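Local atomic coordinates of sugar phosphate isomerase/epimerase (Parabacteroides distasonis, PDB entry 3OBE), a protein that probably acts as an isomerase or epimerase of sugars or sugar phosphates, built on a xylose isomerase-like TIM barrel. Residues G20-G24 / L298-V304; T120-A124 / I158-I164; D218-M224 / I245-W249. One frame throughout, in Å; residues are numbered along the deposited sequence.

Interaction 1: G20-G24 / L298-V304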
# COMPACT_ATOMS: atom_id res chain seq x y z
N GLY A 20 9.21 16.47 11.74
CA GLY A 20 7.88 15.87 11.64
C GLY A 20 8.00 14.38 11.63
O GLY A 20 8.96 13.83 11.09
N LYS A 21 7.01 13.69 12.17
CA LYS A 21 6.91 12.24 12.03
C LYS A 21 6.70 11.90 10.56
O LYS A 21 5.97 12.59 9.86
CB LYS A 21 5.72 11.71 12.82
CG LYS A 21 5.83 11.87 14.27
CD LYS A 21 4.69 11.09 15.00
CE LYS A 21 4.56 11.56 16.41
NZ LYS A 21 3.46 10.81 17.10
N LYS A 22 7.32 10.83 10.12
CA LYS A 22 7.17 10.41 8.74
C LYS A 22 5.83 9.67 8.65
O LYS A 22 5.51 8.77 9.46
CB LYS A 22 8.34 9.54 8.26
CG LYS A 22 9.72 10.20 8.36
CD LYS A 22 9.91 11.39 7.39
CE LYS A 22 11.19 12.22 7.69
NZ LYS A 22 10.96 13.44 8.61
N MSE A 23 5.04 10.07 7.69
CA MSE A 23 3.67 9.61 7.62
C MSE A 23 3.18 9.66 6.18
O MSE A 23 3.24 10.70 5.52
CB MSE A 23 2.77 10.48 8.52
CG MSE A 23 1.34 10.18 8.39
SE MSE A 23 0.44 11.35 9.73
CE MSE A 23 0.49 12.86 8.84
N GLY A 24 2.69 8.53 5.68
CA GLY A 24 2.20 8.49 4.32
C GLY A 24 0.69 8.47 4.16
O GLY A 24 -0.07 8.15 5.10
N LEU A 298 -2.39 10.59 14.56
CA LEU A 298 -1.10 9.90 14.44
C LEU A 298 0.02 10.83 14.92
O LEU A 298 0.99 10.37 15.54
CB LEU A 298 -0.86 9.48 13.00
CG LEU A 298 -1.79 8.37 12.49
CD1 LEU A 298 -1.55 8.15 11.00
CD2 LEU A 298 -1.61 7.02 13.31
N GLN A 299 -0.12 12.11 14.62
CA GLN A 299 0.88 13.06 15.02
C GLN A 299 0.90 13.19 16.55
O GLN A 299 1.98 13.33 17.13
CB GLN A 299 0.64 14.42 14.39
CG GLN A 299 0.79 14.39 12.88
CD GLN A 299 2.20 14.62 12.40
OE1 GLN A 299 2.83 13.74 11.76
NE2 GLN A 299 2.70 15.79 12.68
N ALA A 300 -0.27 13.15 17.21
CA ALA A 300 -0.34 13.31 18.68
C ALA A 300 -0.08 11.98 19.42
O ALA A 300 0.18 12.00 20.61
CB ALA A 300 -1.70 13.87 19.08
N ALA A 301 -0.18 10.86 18.72
CA ALA A 301 -0.12 9.54 19.37
C ALA A 301 1.32 9.30 19.84
O ALA A 301 2.23 9.31 19.04
CB ALA A 301 -0.52 8.49 18.40
N PRO A 302 1.52 9.04 21.14
CA PRO A 302 2.89 8.80 21.54
C PRO A 302 3.48 7.47 21.07
O PRO A 302 4.71 7.33 21.07
CB PRO A 302 2.85 8.87 23.06
CG PRO A 302 1.45 8.64 23.40
CD PRO A 302 0.60 9.12 22.28
N PHE A 303 2.63 6.50 20.69
CA PHE A 303 3.11 5.23 20.17
C PHE A 303 3.48 5.25 18.70
O PHE A 303 3.96 4.24 18.16
CB PHE A 303 2.03 4.13 20.42
CG PHE A 303 0.65 4.55 20.01
CD1 PHE A 303 0.19 4.34 18.72
CD2 PHE A 303 -0.20 5.13 20.94
CE1 PHE A 303 -1.10 4.72 18.36
CE2 PHE A 303 -1.48 5.55 20.58
CZ PHE A 303 -1.92 5.34 19.30
N VAL A 304 3.21 6.38 18.03
CA VAL A 304 3.61 6.58 16.63
C VAL A 304 4.87 7.41 16.67
O VAL A 304 4.92 8.44 17.34
CB VAL A 304 2.53 7.28 15.83
CG1 VAL A 304 3.01 7.56 14.36
CG2 VAL A 304 1.20 6.44 15.84
O HOH W 1 5.17 15.48 13.48
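A buried lysine pays for its charge by finding backbone oxygens, and the end of a helix is a natural place to find them. Residues 20-24 run into the first barrel strand, 24-26, while 298-304 hold the last turn of helix 287-300 and the chain that leaves it. Lys21 points its CB toward that helix end and reaches out in a nearly extended chain. Lys21 NZ donates to Leu298 O at 3.0 Å, to Gln299 O at 2.9 Å and to Val304 O at 2.8 Å. The first two carbonyls belong to the final helical turn; within the segment, Leu298 O otherwise receives a weak bond from Ala301 N (3.4 Å). The third is brought round by the type I turn from Ala301 to Val304, closed by Val304 N to Ala301 O at 3.3 Å; Ala301 O also lies 2.7 Å from Lys21 NZ.

The backbone is served as well. Lys21 N donates to water 1 at 2.9 Å, and Gln299 NE2, whose stronger partner is Thr11 OG1, donates weakly to the same water at 2.6 Å. Beside these polar contacts, selenomethionine Met23 sets its SE 4.0 Å from Leu298 CD1 and its CE 3.8 Å from Gln299 OE1; Tyr274 of strand 273-276 touches both Met23 and Leu298. The contact thus joins the start of the first strand to the end of the last helix in the TIM barrel. The Lys21 side chain also touches Asp12, but within this contact its ammonium is met by main-chain carbonyls, gathered by the helix end and the turn.

Interaction 2: T120-A124 / I158-I164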
# COMPACT_ATOMS: atom_id res chain seq x y z
N THR A 120 8.43 -0.30 -14.20
CA THR A 120 9.61 0.01 -13.38
C THR A 120 10.36 1.20 -13.97
O THR A 120 10.76 2.12 -13.24
CB THR A 120 10.52 -1.20 -13.25
OG1 THR A 120 9.78 -2.27 -12.60
CG2 THR A 120 11.83 -0.86 -12.51
N ASP A 121 10.52 1.21 -15.29
CA ASP A 121 11.23 2.31 -15.96
C ASP A 121 10.55 3.66 -15.63
O ASP A 121 11.19 4.68 -15.34
CB ASP A 121 11.30 2.07 -17.46
CG ASP A 121 12.28 0.96 -17.85
OD1 ASP A 121 13.16 0.57 -17.05
OD2 ASP A 121 12.15 0.47 -18.98
N ILE A 122 9.22 3.66 -15.67
CA ILE A 122 8.43 4.88 -15.41
C ILE A 122 8.52 5.26 -13.94
O ILE A 122 8.68 6.42 -13.61
CB ILE A 122 6.96 4.69 -15.82
CG1 ILE A 122 6.84 4.53 -17.34
CG2 ILE A 122 6.03 5.81 -15.25
CD1 ILE A 122 7.14 5.79 -18.14
N HIS A 123 8.48 4.27 -13.06
CA HIS A 123 8.48 4.55 -11.64
C HIS A 123 9.88 4.91 -11.15
O HIS A 123 10.01 5.63 -10.13
CB HIS A 123 7.89 3.38 -10.82
CG HIS A 123 6.39 3.31 -10.86
ND1 HIS A 123 5.70 2.88 -11.98
CD2 HIS A 123 5.45 3.68 -9.95
CE1 HIS A 123 4.40 2.97 -11.74
NE2 HIS A 123 4.22 3.43 -10.51
N ALA A 124 10.92 4.48 -11.86
CA ALA A 124 12.29 4.94 -11.52
C ALA A 124 12.38 6.44 -11.79
O ALA A 124 12.94 7.24 -10.99
CB ALA A 124 13.33 4.13 -12.30
N ILE A 158 12.45 -7.81 -11.21
CA ILE A 158 12.50 -6.74 -12.19
C ILE A 158 12.58 -5.37 -11.51
O ILE A 158 13.40 -4.55 -11.92
CB ILE A 158 11.25 -6.84 -13.16
CG1 ILE A 158 11.47 -7.94 -14.18
CG2 ILE A 158 11.04 -5.51 -13.95
CD1 ILE A 158 10.14 -8.45 -14.85
N THR A 159 11.75 -5.13 -10.49
CA THR A 159 11.76 -3.85 -9.84
C THR A 159 13.09 -3.64 -9.10
O THR A 159 13.60 -2.50 -9.04
CB THR A 159 10.55 -3.58 -8.88
OG1 THR A 159 10.64 -4.35 -7.67
CG2 THR A 159 9.18 -3.78 -9.55
N LYS A 160 13.63 -4.71 -8.54
CA LYS A 160 14.85 -4.63 -7.72
C LYS A 160 16.07 -4.18 -8.52
O LYS A 160 17.00 -3.59 -7.98
CB LYS A 160 15.12 -6.00 -7.09
CG LYS A 160 16.37 -6.16 -6.28
CD LYS A 160 16.34 -7.45 -5.46
CE LYS A 160 16.82 -8.64 -6.23
NZ LYS A 160 16.06 -9.77 -5.75
N LYS A 161 16.04 -4.41 -9.83
CA LYS A 161 17.06 -3.92 -10.75
C LYS A 161 17.20 -2.42 -10.74
O LYS A 161 18.26 -1.89 -11.00
CB LYS A 161 16.74 -4.39 -12.19
CG LYS A 161 16.86 -5.88 -12.37
CD LYS A 161 16.88 -6.29 -13.87
CE LYS A 161 16.74 -7.82 -14.09
NZ LYS A 161 15.91 -8.16 -15.32
N ALA A 162 16.09 -1.73 -10.47
CA ALA A 162 16.03 -0.29 -10.36
C ALA A 162 16.12 0.15 -8.91
O ALA A 162 15.93 1.33 -8.63
CB ALA A 162 14.68 0.24 -10.97
N GLY A 163 16.36 -0.78 -7.98
CA GLY A 163 16.40 -0.42 -6.56
C GLY A 163 15.06 -0.11 -5.93
O GLY A 163 15.00 0.60 -4.95
N ILE A 164 13.99 -0.65 -6.50
CA ILE A 164 12.64 -0.45 -6.04
C ILE A 164 12.09 -1.78 -5.49
O ILE A 164 12.24 -2.85 -6.09
CB ILE A 164 11.73 0.02 -7.18
CG1 ILE A 164 12.24 1.33 -7.70
CG2 ILE A 164 10.27 0.07 -6.73
CD1 ILE A 164 11.60 1.80 -9.05
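Two neighbouring outer helices of the TIM barrel, 109-126 and 142-160, meet here through threonine, alanine and isoleucine side chains, with no hydrogen bond passing between the segments. Strand 130-133 links them in sequence and lies beneath the contact, where its Met131 touches Thr120, His123, Thr159 and Ile164. Small residues allow a close approach: the CA atoms of Thr120 and Thr159 are 5.7 Å apart. Thr120 fills the centre, with OG1 at 3.5 Å from Thr159 CG2 and 3.7 Å from Ile158 CG2, and CG2 at 3.4 Å from Ala162 CB. Nearer the end of helix 109-126, Ala124 CB meets Ala162 CB at 4.3 Å, and Ile164 CD1 comes within 3.9 Å of Ala124 N.

Helix 142-160 finishes in a Schellman motif. Ile164 N donates to Thr159 O at 3.2 Å and Gly163 N to Lys160 O at 2.9 Å, with Gly163 at positive phi as the C-prime residue. This reversal brings Ile164 back against helix 109-126 just before strand 165-169.

The hydroxyls are occupied within their own elements: Thr159 OG1 donates to Ile164 O at 2.7 Å, and Thr120 OG1 is bonded to Trp116 O. Thr120 CG2 meets Ala162, while the hydroxyl oxygen, already bonded, lies against methyls of Ile158 and Thr159, so the segments are held by van der Waals packing, not by directional bonds.

Interaction 3: D218-M224 / I245-W249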
# COMPACT_ATOMS: atom_id res chain seq x y z
N ASP A 218 -2.42 -4.66 5.12
CA ASP A 218 -3.62 -3.86 5.46
C ASP A 218 -4.19 -4.33 6.78
O ASP A 218 -4.81 -5.38 6.87
CB ASP A 218 -4.70 -3.85 4.40
CG ASP A 218 -5.58 -2.63 4.56
OD1 ASP A 218 -6.25 -2.59 5.64
OD2 ASP A 218 -5.55 -1.71 3.70
N VAL A 219 -3.90 -3.57 7.84
CA VAL A 219 -4.27 -4.02 9.17
C VAL A 219 -5.79 -4.04 9.32
O VAL A 219 -6.35 -4.91 10.02
CB VAL A 219 -3.57 -3.20 10.27
CG1 VAL A 219 -2.08 -3.44 10.18
CG2 VAL A 219 -3.94 -1.69 10.19
N TYR A 220 -6.48 -3.11 8.67
CA TYR A 220 -7.95 -3.04 8.78
C TYR A 220 -8.60 -4.20 8.05
O TYR A 220 -9.46 -4.86 8.59
CB TYR A 220 -8.47 -1.75 8.18
CG TYR A 220 -9.96 -1.63 8.16
CD1 TYR A 220 -10.69 -1.24 9.32
CD2 TYR A 220 -10.68 -1.87 6.99
CE1 TYR A 220 -12.10 -1.07 9.25
CE2 TYR A 220 -12.05 -1.72 6.96
CZ TYR A 220 -12.74 -1.32 8.07
OH TYR A 220 -14.09 -1.17 8.02
N TRP A 221 -8.20 -4.45 6.80
CA TRP A 221 -8.88 -5.51 6.06
C TRP A 221 -8.49 -6.89 6.64
O TRP A 221 -9.26 -7.84 6.52
CB TRP A 221 -8.55 -5.43 4.56
CG TRP A 221 -9.17 -4.21 3.89
CD1 TRP A 221 -8.49 -3.20 3.26
CD2 TRP A 221 -10.56 -3.85 3.80
NE1 TRP A 221 -9.35 -2.27 2.76
CE2 TRP A 221 -10.63 -2.64 3.07
CE3 TRP A 221 -11.75 -4.45 4.22
CZ2 TRP A 221 -11.85 -2.00 2.81
CZ3 TRP A 221 -12.94 -3.81 3.95
CH2 TRP A 221 -12.98 -2.59 3.26
N ALA A 222 -7.36 -6.97 7.34
CA ALA A 222 -7.03 -8.18 8.10
C ALA A 222 -8.03 -8.39 9.25
O ALA A 222 -8.65 -9.46 9.37
CB ALA A 222 -5.61 -8.11 8.63
N VAL A 223 -8.28 -7.33 10.05
CA VAL A 223 -9.34 -7.42 11.10
C VAL A 223 -10.72 -7.75 10.52
O VAL A 223 -11.45 -8.59 11.10
CB VAL A 223 -9.37 -6.15 11.97
CG1 VAL A 223 -10.58 -6.21 12.93
CG2 VAL A 223 -8.00 -5.99 12.74
N MSE A 224 -11.07 -7.20 9.35
CA MSE A 224 -12.33 -7.47 8.71
C MSE A 224 -12.38 -8.88 8.13
O MSE A 224 -13.47 -9.39 7.89
CB MSE A 224 -12.63 -6.45 7.62
CG MSE A 224 -12.78 -5.06 8.16
SE MSE A 224 -14.49 -4.80 9.00
CE MSE A 224 -15.56 -4.71 7.43
N ILE A 245 -2.57 1.88 7.01
CA ILE A 245 -3.24 2.26 8.23
C ILE A 245 -4.61 2.78 7.83
O ILE A 245 -4.74 3.82 7.15
CB ILE A 245 -2.42 3.30 9.05
CG1 ILE A 245 -1.11 2.66 9.56
CG2 ILE A 245 -3.26 3.93 10.20
CD1 ILE A 245 -1.34 1.51 10.61
N LYS A 246 -5.62 1.99 8.20
CA LYS A 246 -7.00 2.19 7.81
C LYS A 246 -7.89 1.83 9.00
O LYS A 246 -7.52 1.00 9.85
CB LYS A 246 -7.36 1.34 6.58
CG LYS A 246 -8.82 1.64 6.11
CD LYS A 246 -9.20 0.93 4.89
CE LYS A 246 -10.62 1.28 4.50
NZ LYS A 246 -11.61 1.20 5.63
N ASP A 247 -9.02 2.50 9.10
CA ASP A 247 -10.00 2.27 10.16
C ASP A 247 -11.37 2.37 9.50
O ASP A 247 -11.45 2.37 8.27
CB ASP A 247 -9.77 3.32 11.25
CG ASP A 247 -10.27 2.90 12.62
OD1 ASP A 247 -11.25 2.13 12.70
OD2 ASP A 247 -9.70 3.43 13.65
N ARG A 248 -12.45 2.47 10.26
CA ARG A 248 -13.77 2.66 9.65
C ARG A 248 -13.75 3.93 8.79
O ARG A 248 -14.17 3.93 7.64
CB ARG A 248 -14.81 2.78 10.72
CG ARG A 248 -14.88 1.53 11.60
CD ARG A 248 -15.32 0.31 10.77
NE ARG A 248 -16.77 0.27 10.61
CZ ARG A 248 -17.42 -0.65 9.90
NH1 ARG A 248 -16.75 -1.58 9.25
NH2 ARG A 248 -18.73 -0.62 9.82
N TRP A 249 -13.23 4.99 9.37
CA TRP A 249 -13.03 6.26 8.63
C TRP A 249 -11.80 6.94 9.24
O TRP A 249 -10.66 6.59 8.93
CB TRP A 249 -14.31 7.08 8.60
CG TRP A 249 -14.26 8.10 7.45
CD1 TRP A 249 -14.12 7.81 6.12
CD2 TRP A 249 -14.34 9.53 7.56
NE1 TRP A 249 -14.09 8.98 5.38
CE2 TRP A 249 -14.23 10.04 6.24
CE3 TRP A 249 -14.51 10.43 8.62
CZ2 TRP A 249 -14.26 11.41 5.98
CZ3 TRP A 249 -14.57 11.77 8.36
CH2 TRP A 249 -14.42 12.25 7.04
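Strand 213-218 gives way to helix 219-224 at Asp218, the N-cap, whose OD1 accepts from Trp221 N at 2.9 Å. A single carboxylate serves two elements here, for OD2 is bonded to His169 NE2 on strand 165-169. Val219, the first helical residue, turns to the neighbouring strand, 240-245: its CG2 lies 4.1 Å from Ile245 CD1.

Tyr220 has the largest covered area in its segment, matched by Lys246 across from it. Lys246 NZ sits over one face of the Tyr220 ring, 3.7 Å from the centroid and 30° off the normal, a cation-pi interaction. The ammonium has two further partners: Asp247 O at 2.9 Å from Lys246 NZ, and Glu279 in a salt bridge. At the far end of the ring, Tyr220 OH accepts from Arg248 NH1 at 3.0 Å.

This contact lies where the fold puts functional groups: in a TIM barrel the segments leaving the C-terminal ends of the strands form the rim where active sites lie, and these two follow adjacent parallel strands. A site here is therefore plausible, and a bound phosphate ion, probably from the crystallisation liquor, lies about 5 Å from the Trp221 side chain.

Trp221 itself brings NE1 to 3.8 Å from Lys246 CD, so the aliphatic part of the lysine runs beside the indole while the amine reaches Tyr220. One turn beyond Tyr220, Met224, a selenomethionine, bonds through its N to Tyr220 O at 2.9 Å and places its CE 3.8 Å from Arg248 NH1, near the plane of the guanidinium and on the exposed margin of the contact.

Overall arrangement
The three interactions sit in different parts of one TIM barrel. Interaction 1 joins segments 274 residues apart at their closest ends and brings the start of the first strand to the end of the last helix; the other two are nested inside the loop it closes, interaction 2 coming before interaction 3. Interaction 2 joins consecutive outer helices, and interaction 3 joins the segments leaving strands 213-218 and 240-245. Centres of interactions 2 and 3 lie 29 Å apart on opposite sides of the chain's centre, whereas those of interactions 1 and 3 are 18 Å apart, with nearest atoms about 5 Å apart. Together they tie first strand to last helix, helix to helix, and strand-end segment to strand-end segment.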